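Local coordinates for DUF4393 domain-containing protein (Alcanivorax borkumensis, PDB 3H35) that is of unknown function but belongs to the abortive-infection alpha family, so it may take part in defence against bacteriophages, at residues A[56-61]-A[110-115]; A[72-77]-A[134-139]; A[94-97]-A[102-105]. All blocks are in the same frame, centred on the assembly; numbering follows the deposited sequence.

Interaction 1 (A[56-61]-A[110-115]); sequences GDEARL and LNHLFA. With EDO (1,2-ethanediol), chain D.
E58 and H112 bring two flat polar groups together. Their planes are nearly parallel, 4° apart, but offset, the carboxylate lying oblique to the imidazole, with E58 CD 3.7 Å from H112 CD2 and E58 OE2 3.5 Å from H112 CB. This is van der Waals contact rather than a bond: the acid's polar partners are others, for OE1 forms a salt bridge with R49 of the second subunit and accepts the amide of T55. H112 sets CG anti to its own N (chi1 -173°), which brings CB, CG and CD2 against the glutamate. R49 of that subunit packs on H112 too; acid and arginine would probably act in opposite senses on the imidazole.

The apolar part is L61 against L113, L61 CB lying 4.0 Å from L113 CD1, while L113 CD2 leans toward the carbonyl of E58.

On another side of the second helix, ethanediol O1 donates to N111 OD1 (2.6 Å), and its O2 sits over one face of F114.

The axes of 56-61 and 110-115, on helices 56-65 and 106-115, come within 10.6 Å and cross at -63°. L113 and F114 continue onto strand 119-123, and L110 and F114 reach strand 156-164.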
loop_
_atom_site.group_PDB
_atom_site.type_symbol
_atom_site.label_atom_id
_atom_site.label_comp_id
_atom_site.label_asym_id
_atom_site.label_seq_id
_atom_site.Cartn_x
_atom_site.Cartn_y
_atom_site.Cartn_z
ATOM N N GLY A 56 2.423 2.984 19.432
ATOM C CA GLY A 56 2.698 4.265 20.120
ATOM C C GLY A 56 3.704 5.123 19.317
ATOM O O GLY A 56 3.515 6.323 19.132
ATOM N N ASP A 57 4.754 4.495 18.810
ATOM C CA ASP A 57 5.765 5.243 18.059
ATOM C C ASP A 57 5.134 5.848 16.812
ATOM O O ASP A 57 5.343 7.026 16.558
ATOM C CB ASP A 57 6.994 4.383 17.703
ATOM C CG ASP A 57 7.945 4.191 18.884
ATOM O OD1 ASP A 57 7.706 4.848 19.907
ATOM O OD2 ASP A 57 8.932 3.402 18.800
ATOM N N GLU A 58 4.358 5.063 16.070
ATOM C CA GLU A 58 3.668 5.568 14.867
ATOM C C GLU A 58 2.727 6.733 15.195
ATOM O O GLU A 58 2.655 7.707 14.437
ATOM C CB GLU A 58 2.872 4.447 14.170
ATOM C CG GLU A 58 3.761 3.428 13.454
ATOM C CD GLU A 58 3.074 2.107 13.151
ATOM O OE1 GLU A 58 1.962 1.896 13.677
ATOM O OE2 GLU A 58 3.676 1.274 12.407
ATOM N N ALA A 59 2.029 6.612 16.322
ATOM C CA ALA A 59 1.077 7.600 16.771
ATOM C C ALA A 59 1.821 8.900 17.152
ATOM O O ALA A 59 1.328 10.016 16.876
ATOM C CB ALA A 59 0.278 7.067 17.969
ATOM N N ARG A 60 2.980 8.741 17.811
ATOM C CA ARG A 60 3.794 9.888 18.182
ATOM C C ARG A 60 4.330 10.623 16.935
ATOM O O ARG A 60 4.379 11.865 16.903
ATOM C CB ARG A 60 4.925 9.457 19.145
ATOM C CG ARG A 60 4.437 9.088 20.551
ATOM C CD ARG A 60 5.562 8.885 21.514
ATOM N NE ARG A 60 6.133 10.183 21.808
ATOM C CZ ARG A 60 5.781 10.978 22.808
ATOM N NH1 ARG A 60 4.866 10.598 23.695
ATOM N NH2 ARG A 60 6.369 12.164 22.932
ATOM N N LEU A 61 4.711 9.855 15.894
ATOM C CA LEU A 61 5.096 10.447 14.604
ATOM C C LEU A 61 3.944 11.218 13.960
ATOM O O LEU A 61 4.116 12.329 13.498
ATOM C CB LEU A 61 5.581 9.375 13.609
ATOM C CG LEU A 61 6.956 8.778 13.854
ATOM C CD1 LEU A 61 7.136 7.481 12.993
ATOM C CD2 LEU A 61 8.012 9.864 13.574
ATOM N N LEU A 110 7.518 4.371 8.801
ATOM C CA LEU A 110 7.168 5.185 7.635
ATOM C C LEU A 110 6.492 4.366 6.549
ATOM O O LEU A 110 5.553 4.832 5.897
ATOM C CB LEU A 110 8.379 5.897 7.086
ATOM C CG LEU A 110 8.959 7.013 7.960
ATOM C CD1 LEU A 110 10.357 7.458 7.447
ATOM C CD2 LEU A 110 8.003 8.185 7.997
ATOM N N ASN A 111 6.915 3.117 6.364
ATOM C CA ASN A 111 6.247 2.265 5.383
ATOM C C ASN A 111 4.765 2.121 5.730
ATOM O O ASN A 111 3.926 2.227 4.867
ATOM C CB ASN A 111 6.853 0.883 5.325
ATOM C CG ASN A 111 6.446 0.147 4.083
ATOM O OD1 ASN A 111 7.013 0.383 3.009
ATOM N ND2 ASN A 111 5.414 -0.648 4.185
ATOM N N HIS A 112 4.462 1.895 7.007
ATOM C CA HIS A 112 3.081 1.795 7.456
ATOM C C HIS A 112 2.292 3.116 7.317
ATOM O O HIS A 112 1.178 3.097 6.822
ATOM C CB HIS A 112 3.047 1.335 8.928
ATOM C CG HIS A 112 1.661 1.040 9.449
ATOM N ND1 HIS A 112 0.977 -0.114 9.143
ATOM C CD2 HIS A 112 0.836 1.765 10.242
ATOM C CE1 HIS A 112 -0.199 -0.098 9.736
ATOM N NE2 HIS A 112 -0.317 1.041 10.404
ATOM N N LEU A 113 2.849 4.240 7.772
ATOM C CA LEU A 113 2.159 5.537 7.664
ATOM C C LEU A 113 1.845 5.873 6.207
ATOM O O LEU A 113 0.752 6.329 5.897
ATOM C CB LEU A 113 2.988 6.678 8.288
ATOM C CG LEU A 113 3.147 6.602 9.812
ATOM C CD1 LEU A 113 4.130 7.663 10.302
ATOM C CD2 LEU A 113 1.761 6.735 10.501
ATOM N N PHE A 114 2.792 5.625 5.322
ATOM C CA PHE A 114 2.564 5.793 3.857
ATOM C C PHE A 114 1.553 4.795 3.341
ATOM O O PHE A 114 0.663 5.202 2.612
ATOM C CB PHE A 114 3.861 5.729 2.995
ATOM C CG PHE A 114 4.622 7.039 2.986
ATOM C CD1 PHE A 114 4.308 8.039 2.081
ATOM C CD2 PHE A 114 5.600 7.291 3.930
ATOM C CE1 PHE A 114 5.014 9.267 2.081
ATOM C CE2 PHE A 114 6.267 8.514 3.960
ATOM C CZ PHE A 114 5.972 9.501 3.014
ATOM N N ALA A 115 1.660 3.519 3.731
ATOM C CA ALA A 115 0.765 2.496 3.148
ATOM C C ALA A 115 -0.663 2.833 3.542
ATOM O O ALA A 115 -1.607 2.573 2.778
ATOM C CB ALA A 115 1.126 1.063 3.581
HETATM C C1 EDO D . 8.095 3.664 2.407
HETATM O O1 EDO D . 8.614 2.329 2.272
HETATM C C2 EDO D . 6.840 3.883 1.589
HETATM O O2 EDO D . 6.839 5.230 1.144
#

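Interaction 2 (A[72-77]-A[134-139]); sequences ALLTLY and LCEGDS
L74 and C135 mark the nearest approach of a strand to a helix, their CA atoms 7.5 Å apart. The segment 72-77 is extended and lies inside the antiparallel sheet, its backbone bonded to strand 87-91 on one edge and strand 156-164 on the other. Its side chains alternate: A72 and L74 turn toward 134-139 while L73 turns the other way. Opposite it, the chain runs out of helix 129-137, with D138 N bonded to C135 O (3.0 Å) and a weak bond from G137 N to L134 O. D138 then sits at the N-cap of helix 139-151, where OD2 accepts the amide of F141.

One leucine carries the contact from the sheet side. L74 CD1 wedges between two neighbouring helix residues, 3.6 Å from C135 CB and 3.5 Å from E136 CG, and L74 CG adds a longer touch on C135 CB. The other branch, L74 CD2, comes up beside the carboxylate, 3.7 Å from E136 OE2. E136 reaches it because its CG stands beside the backbone N (chi1 -76°) and the chain runs extended from there (chi2 158°), so that it crosses the leucine at about a right angle. C135 offers its CB rather than its sulfur.

F141 and I157 press on the same leucine, and N93 closes over C135. The chemistry is therefore that of a sheet-to-helix hydrophobic core with one acid on its margin. E136 lends its methylene to the leucine while OE1 forms a salt bridge with R159 of strand 156-164, so a single residue supplies both apolar cover and an ionic tie between helix and sheet.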
loop_
_atom_site.group_PDB
_atom_site.type_symbol
_atom_site.label_atom_id
_atom_site.label_comp_id
_atom_site.label_asym_id
_atom_site.label_seq_id
_atom_site.Cartn_x
_atom_site.Cartn_y
_atom_site.Cartn_z
ATOM N N ALA A 72 12.593 16.157 7.359
ATOM C CA ALA A 72 13.448 15.628 6.307
ATOM C C ALA A 72 13.097 14.168 6.043
ATOM O O ALA A 72 12.863 13.378 6.972
ATOM C CB ALA A 72 14.944 15.775 6.663
ATOM N N LEU A 73 13.045 13.817 4.771
ATOM C CA LEU A 73 12.751 12.477 4.332
ATOM C C LEU A 73 13.749 12.076 3.283
ATOM O O LEU A 73 13.983 12.798 2.328
ATOM C CB LEU A 73 11.335 12.458 3.708
ATOM C CG LEU A 73 10.701 11.106 3.371
ATOM C CD1 LEU A 73 10.571 10.252 4.653
ATOM C CD2 LEU A 73 9.345 11.333 2.701
ATOM N N LEU A 74 14.370 10.937 3.462
ATOM C CA LEU A 74 15.190 10.363 2.393
ATOM C C LEU A 74 14.405 9.221 1.800
ATOM O O LEU A 74 13.894 8.360 2.523
ATOM C CB LEU A 74 16.529 9.822 2.929
ATOM C CG LEU A 74 17.519 10.764 3.618
ATOM C CD1 LEU A 74 18.784 9.937 4.009
ATOM C CD2 LEU A 74 17.850 11.945 2.724
ATOM N N THR A 75 14.271 9.227 0.490
ATOM C CA THR A 75 13.567 8.176 -0.199
ATOM C C THR A 75 14.529 7.458 -1.139
ATOM O O THR A 75 15.245 8.089 -1.903
ATOM C CB THR A 75 12.371 8.778 -0.966
ATOM O OG1 THR A 75 11.495 9.491 -0.052
ATOM C CG2 THR A 75 11.632 7.697 -1.702
ATOM N N LEU A 76 14.564 6.138 -1.048
ATOM C CA LEU A 76 15.324 5.315 -1.951
ATOM C C LEU A 76 14.391 4.838 -3.028
ATOM O O LEU A 76 13.365 4.178 -2.767
ATOM C CB LEU A 76 15.970 4.140 -1.227
ATOM C CG LEU A 76 17.034 4.502 -0.199
ATOM C CD1 LEU A 76 17.555 3.227 0.526
ATOM C CD2 LEU A 76 18.190 5.296 -0.830
ATOM N N TYR A 77 14.766 5.214 -4.249
ATOM C CA TYR A 77 14.083 4.872 -5.463
ATOM C C TYR A 77 14.868 3.849 -6.246
ATOM O O TYR A 77 16.091 3.932 -6.352
ATOM C CB TYR A 77 13.963 6.097 -6.354
ATOM C CG TYR A 77 12.894 7.042 -5.945
ATOM C CD1 TYR A 77 11.602 6.901 -6.406
ATOM C CD2 TYR A 77 13.165 8.079 -5.086
ATOM C CE1 TYR A 77 10.581 7.808 -6.015
ATOM C CE2 TYR A 77 12.170 8.991 -4.695
ATOM C CZ TYR A 77 10.886 8.838 -5.159
ATOM O OH TYR A 77 9.929 9.720 -4.753
ATOM N N LEU A 134 22.416 14.795 8.450
ATOM C CA LEU A 134 22.331 13.870 9.578
ATOM C C LEU A 134 21.719 12.531 9.171
ATOM O O LEU A 134 22.218 11.489 9.581
ATOM C CB LEU A 134 21.486 14.442 10.716
ATOM C CG LEU A 134 22.024 15.652 11.452
ATOM C CD1 LEU A 134 20.953 16.078 12.451
ATOM C CD2 LEU A 134 23.440 15.402 12.143
ATOM N N CYS A 135 20.624 12.542 8.403
ATOM C CA CYS A 135 20.019 11.289 7.992
ATOM C C CYS A 135 20.938 10.478 7.078
ATOM O O CYS A 135 21.030 9.257 7.207
ATOM C CB CYS A 135 18.719 11.541 7.243
ATOM S SG CYS A 135 17.387 12.085 8.299
ATOM N N GLU A 136 21.562 11.151 6.121
ATOM C CA GLU A 136 22.412 10.451 5.177
ATOM C C GLU A 136 23.619 9.824 5.898
ATOM O O GLU A 136 24.156 8.801 5.464
ATOM C CB GLU A 136 22.849 11.378 4.044
ATOM C CG GLU A 136 21.717 11.602 3.043
ATOM C CD GLU A 136 21.844 12.868 2.214
ATOM O OE1 GLU A 136 22.724 13.689 2.506
ATOM O OE2 GLU A 136 21.031 13.083 1.281
ATOM N N GLY A 137 24.003 10.396 7.031
ATOM C CA GLY A 137 25.112 9.854 7.772
ATOM C C GLY A 137 24.734 8.679 8.650
ATOM O O GLY A 137 25.606 7.999 9.162
ATOM N N ASP A 138 23.450 8.432 8.854
ATOM C CA ASP A 138 23.070 7.381 9.749
ATOM C C ASP A 138 23.510 5.991 9.256
ATOM O O ASP A 138 23.276 5.606 8.109
ATOM C CB ASP A 138 21.555 7.367 9.959
ATOM C CG ASP A 138 21.132 6.284 10.919
ATOM O OD1 ASP A 138 21.242 6.532 12.138
ATOM O OD2 ASP A 138 20.710 5.199 10.476
ATOM N N SER A 139 24.079 5.209 10.158
ATOM C CA SER A 139 24.628 3.912 9.782
ATOM C C SER A 139 23.550 2.880 9.362
ATOM O O SER A 139 23.811 2.061 8.499
ATOM C CB SER A 139 25.502 3.359 10.911
ATOM O OG SER A 139 24.696 3.134 12.066
#

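Interaction 3 (A[94-97]-A[102-105]); sequences AGRA and CNDF
R96 and N103 face each other across the loop linking two successive helices, 94-98 and 106-115, in a protein whose family is grouped in the helix-turn-helix clan. The first helix is weakly bonded; the linker makes a 3-10 turn at 103-104, with F105 N bonded to C102 O (3.1 Å), and F105 takes the N-cap position of the next helix.

The main contact is a stack of flat groups. The amide of N103 lies over one face of the R96 guanidinium, the planes 19° apart, and N103 ND2 stands above the centre, 3.1 Å from R96 CZ. R96 NH1 is 3.2 Å from the same ND2, but both atoms are donors, so the closeness is stacking and not a bond. Further along the face, R96 NH2 rests against N103 CB at 3.6 Å. The arginine gets there by bending at its second torsion (chi2 -63°) and running straight beyond, which folds the group back over the asparagine.

N103 OD1 points the other way, to the backbone. It lies 3.7 Å from G95 CA, an approach that the glycine's lack of a side chain permits. A water, 2.5 Å from N103 OD1, donates to it and accepts a weak bond from G95 N, tying the linker to the first helix by a bridge that is short at OD1 and weak at the glycine.

Around this corner, S92 OG bonds to A94 N just after strand 87-91. The second subunit closes in on the linker: its Q170 bonds to D104 O, and its L174 packs on F105, just ahead of helix 106-115.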
loop_
_atom_site.group_PDB
_atom_site.type_symbol
_atom_site.label_atom_id
_atom_site.label_comp_id
_atom_site.label_asym_id
_atom_site.label_seq_id
_atom_site.Cartn_x
_atom_site.Cartn_y
_atom_site.Cartn_z
ATOM N N ALA A 94 12.685 12.405 11.977
ATOM C CA ALA A 94 11.508 12.959 12.659
ATOM C C ALA A 94 11.234 12.204 13.972
ATOM O O ALA A 94 10.669 12.757 14.886
ATOM C CB ALA A 94 10.276 12.897 11.752
ATOM N N GLY A 95 11.638 10.937 14.055
ATOM C CA GLY A 95 11.485 10.160 15.293
ATOM C C GLY A 95 12.100 10.804 16.514
ATOM O O GLY A 95 11.555 10.699 17.617
ATOM N N ARG A 96 13.206 11.521 16.306
ATOM C CA ARG A 96 13.925 12.133 17.401
ATOM C C ARG A 96 13.064 13.217 18.034
ATOM O O ARG A 96 12.798 13.167 19.215
ATOM C CB ARG A 96 15.266 12.724 16.943
ATOM C CG ARG A 96 16.168 11.784 16.082
ATOM C CD ARG A 96 16.612 10.558 16.848
ATOM N NE ARG A 96 17.624 9.786 16.124
ATOM C CZ ARG A 96 18.178 8.653 16.571
ATOM N NH1 ARG A 96 19.094 8.028 15.826
ATOM N NH2 ARG A 96 17.827 8.143 17.748
ATOM N N ALA A 97 12.566 14.165 17.249
ATOM C CA ALA A 97 11.738 15.210 17.816
ATOM C C ALA A 97 10.433 14.632 18.284
ATOM O O ALA A 97 9.844 15.157 19.216
ATOM C CB ALA A 97 11.469 16.310 16.794
ATOM N N CYS A 102 11.709 3.474 19.716
ATOM C CA CYS A 102 12.663 2.695 18.952
ATOM C C CYS A 102 12.902 3.313 17.595
ATOM O O CYS A 102 12.173 3.014 16.622
ATOM C CB CYS A 102 12.173 1.258 18.768
ATOM S SG CYS A 102 12.042 0.436 20.369
ATOM N N ASN A 103 13.933 4.134 17.530
ATOM C CA ASN A 103 14.242 4.830 16.324
ATOM C C ASN A 103 14.762 3.874 15.257
ATOM O O ASN A 103 14.783 4.215 14.074
ATOM C CB ASN A 103 15.274 5.914 16.578
ATOM C CG ASN A 103 15.217 6.999 15.537
ATOM O OD1 ASN A 103 14.239 7.763 15.473
ATOM N ND2 ASN A 103 16.251 7.067 14.692
ATOM N N ASP A 104 15.198 2.694 15.690
ATOM C CA ASP A 104 15.640 1.648 14.767
ATOM C C ASP A 104 14.529 1.195 13.794
ATOM O O ASP A 104 14.836 0.672 12.744
ATOM C CB ASP A 104 16.120 0.416 15.546
ATOM C CG ASP A 104 17.471 0.618 16.197
ATOM O OD1 ASP A 104 18.074 1.722 16.090
ATOM O OD2 ASP A 104 17.925 -0.364 16.829
ATOM N N PHE A 105 13.260 1.395 14.163
ATOM C CA PHE A 105 12.135 0.993 13.330
ATOM C C PHE A 105 11.547 2.129 12.469
ATOM O O PHE A 105 10.420 2.008 11.976
ATOM C CB PHE A 105 11.026 0.444 14.230
ATOM C CG PHE A 105 11.476 -0.640 15.180
ATOM C CD1 PHE A 105 12.502 -1.528 14.848
ATOM C CD2 PHE A 105 10.847 -0.789 16.421
ATOM C CE1 PHE A 105 12.924 -2.520 15.741
ATOM C CE2 PHE A 105 11.274 -1.758 17.336
ATOM C CZ PHE A 105 12.304 -2.644 16.973
HETATM O O HOH W 1 13.760 9.060 13.364
#

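Along the chain the segments run 56-61, 72-77, 94-97, 102-105, 110-115 and 134-139, so interactions 1 and 2 interleave and interaction 3 falls within the span of both. Interactions 1 and 3 are close, with centres about 10 Å apart: L61 packs on G95, and D57 OD2 probably bonds to C102 N at 2.9 Å. Interactions 1 and 2 lie about 17 Å apart by centres, yet L73 touches both L110 and F114, linking the sheet to helix 106-115. Interaction 2 packs the sheet against helix 129-137, on the side away from L73. Helices thus flank the sheet on both sides, while interactions 1 and 3 also meet the second subunit, joining the fold to its assembly.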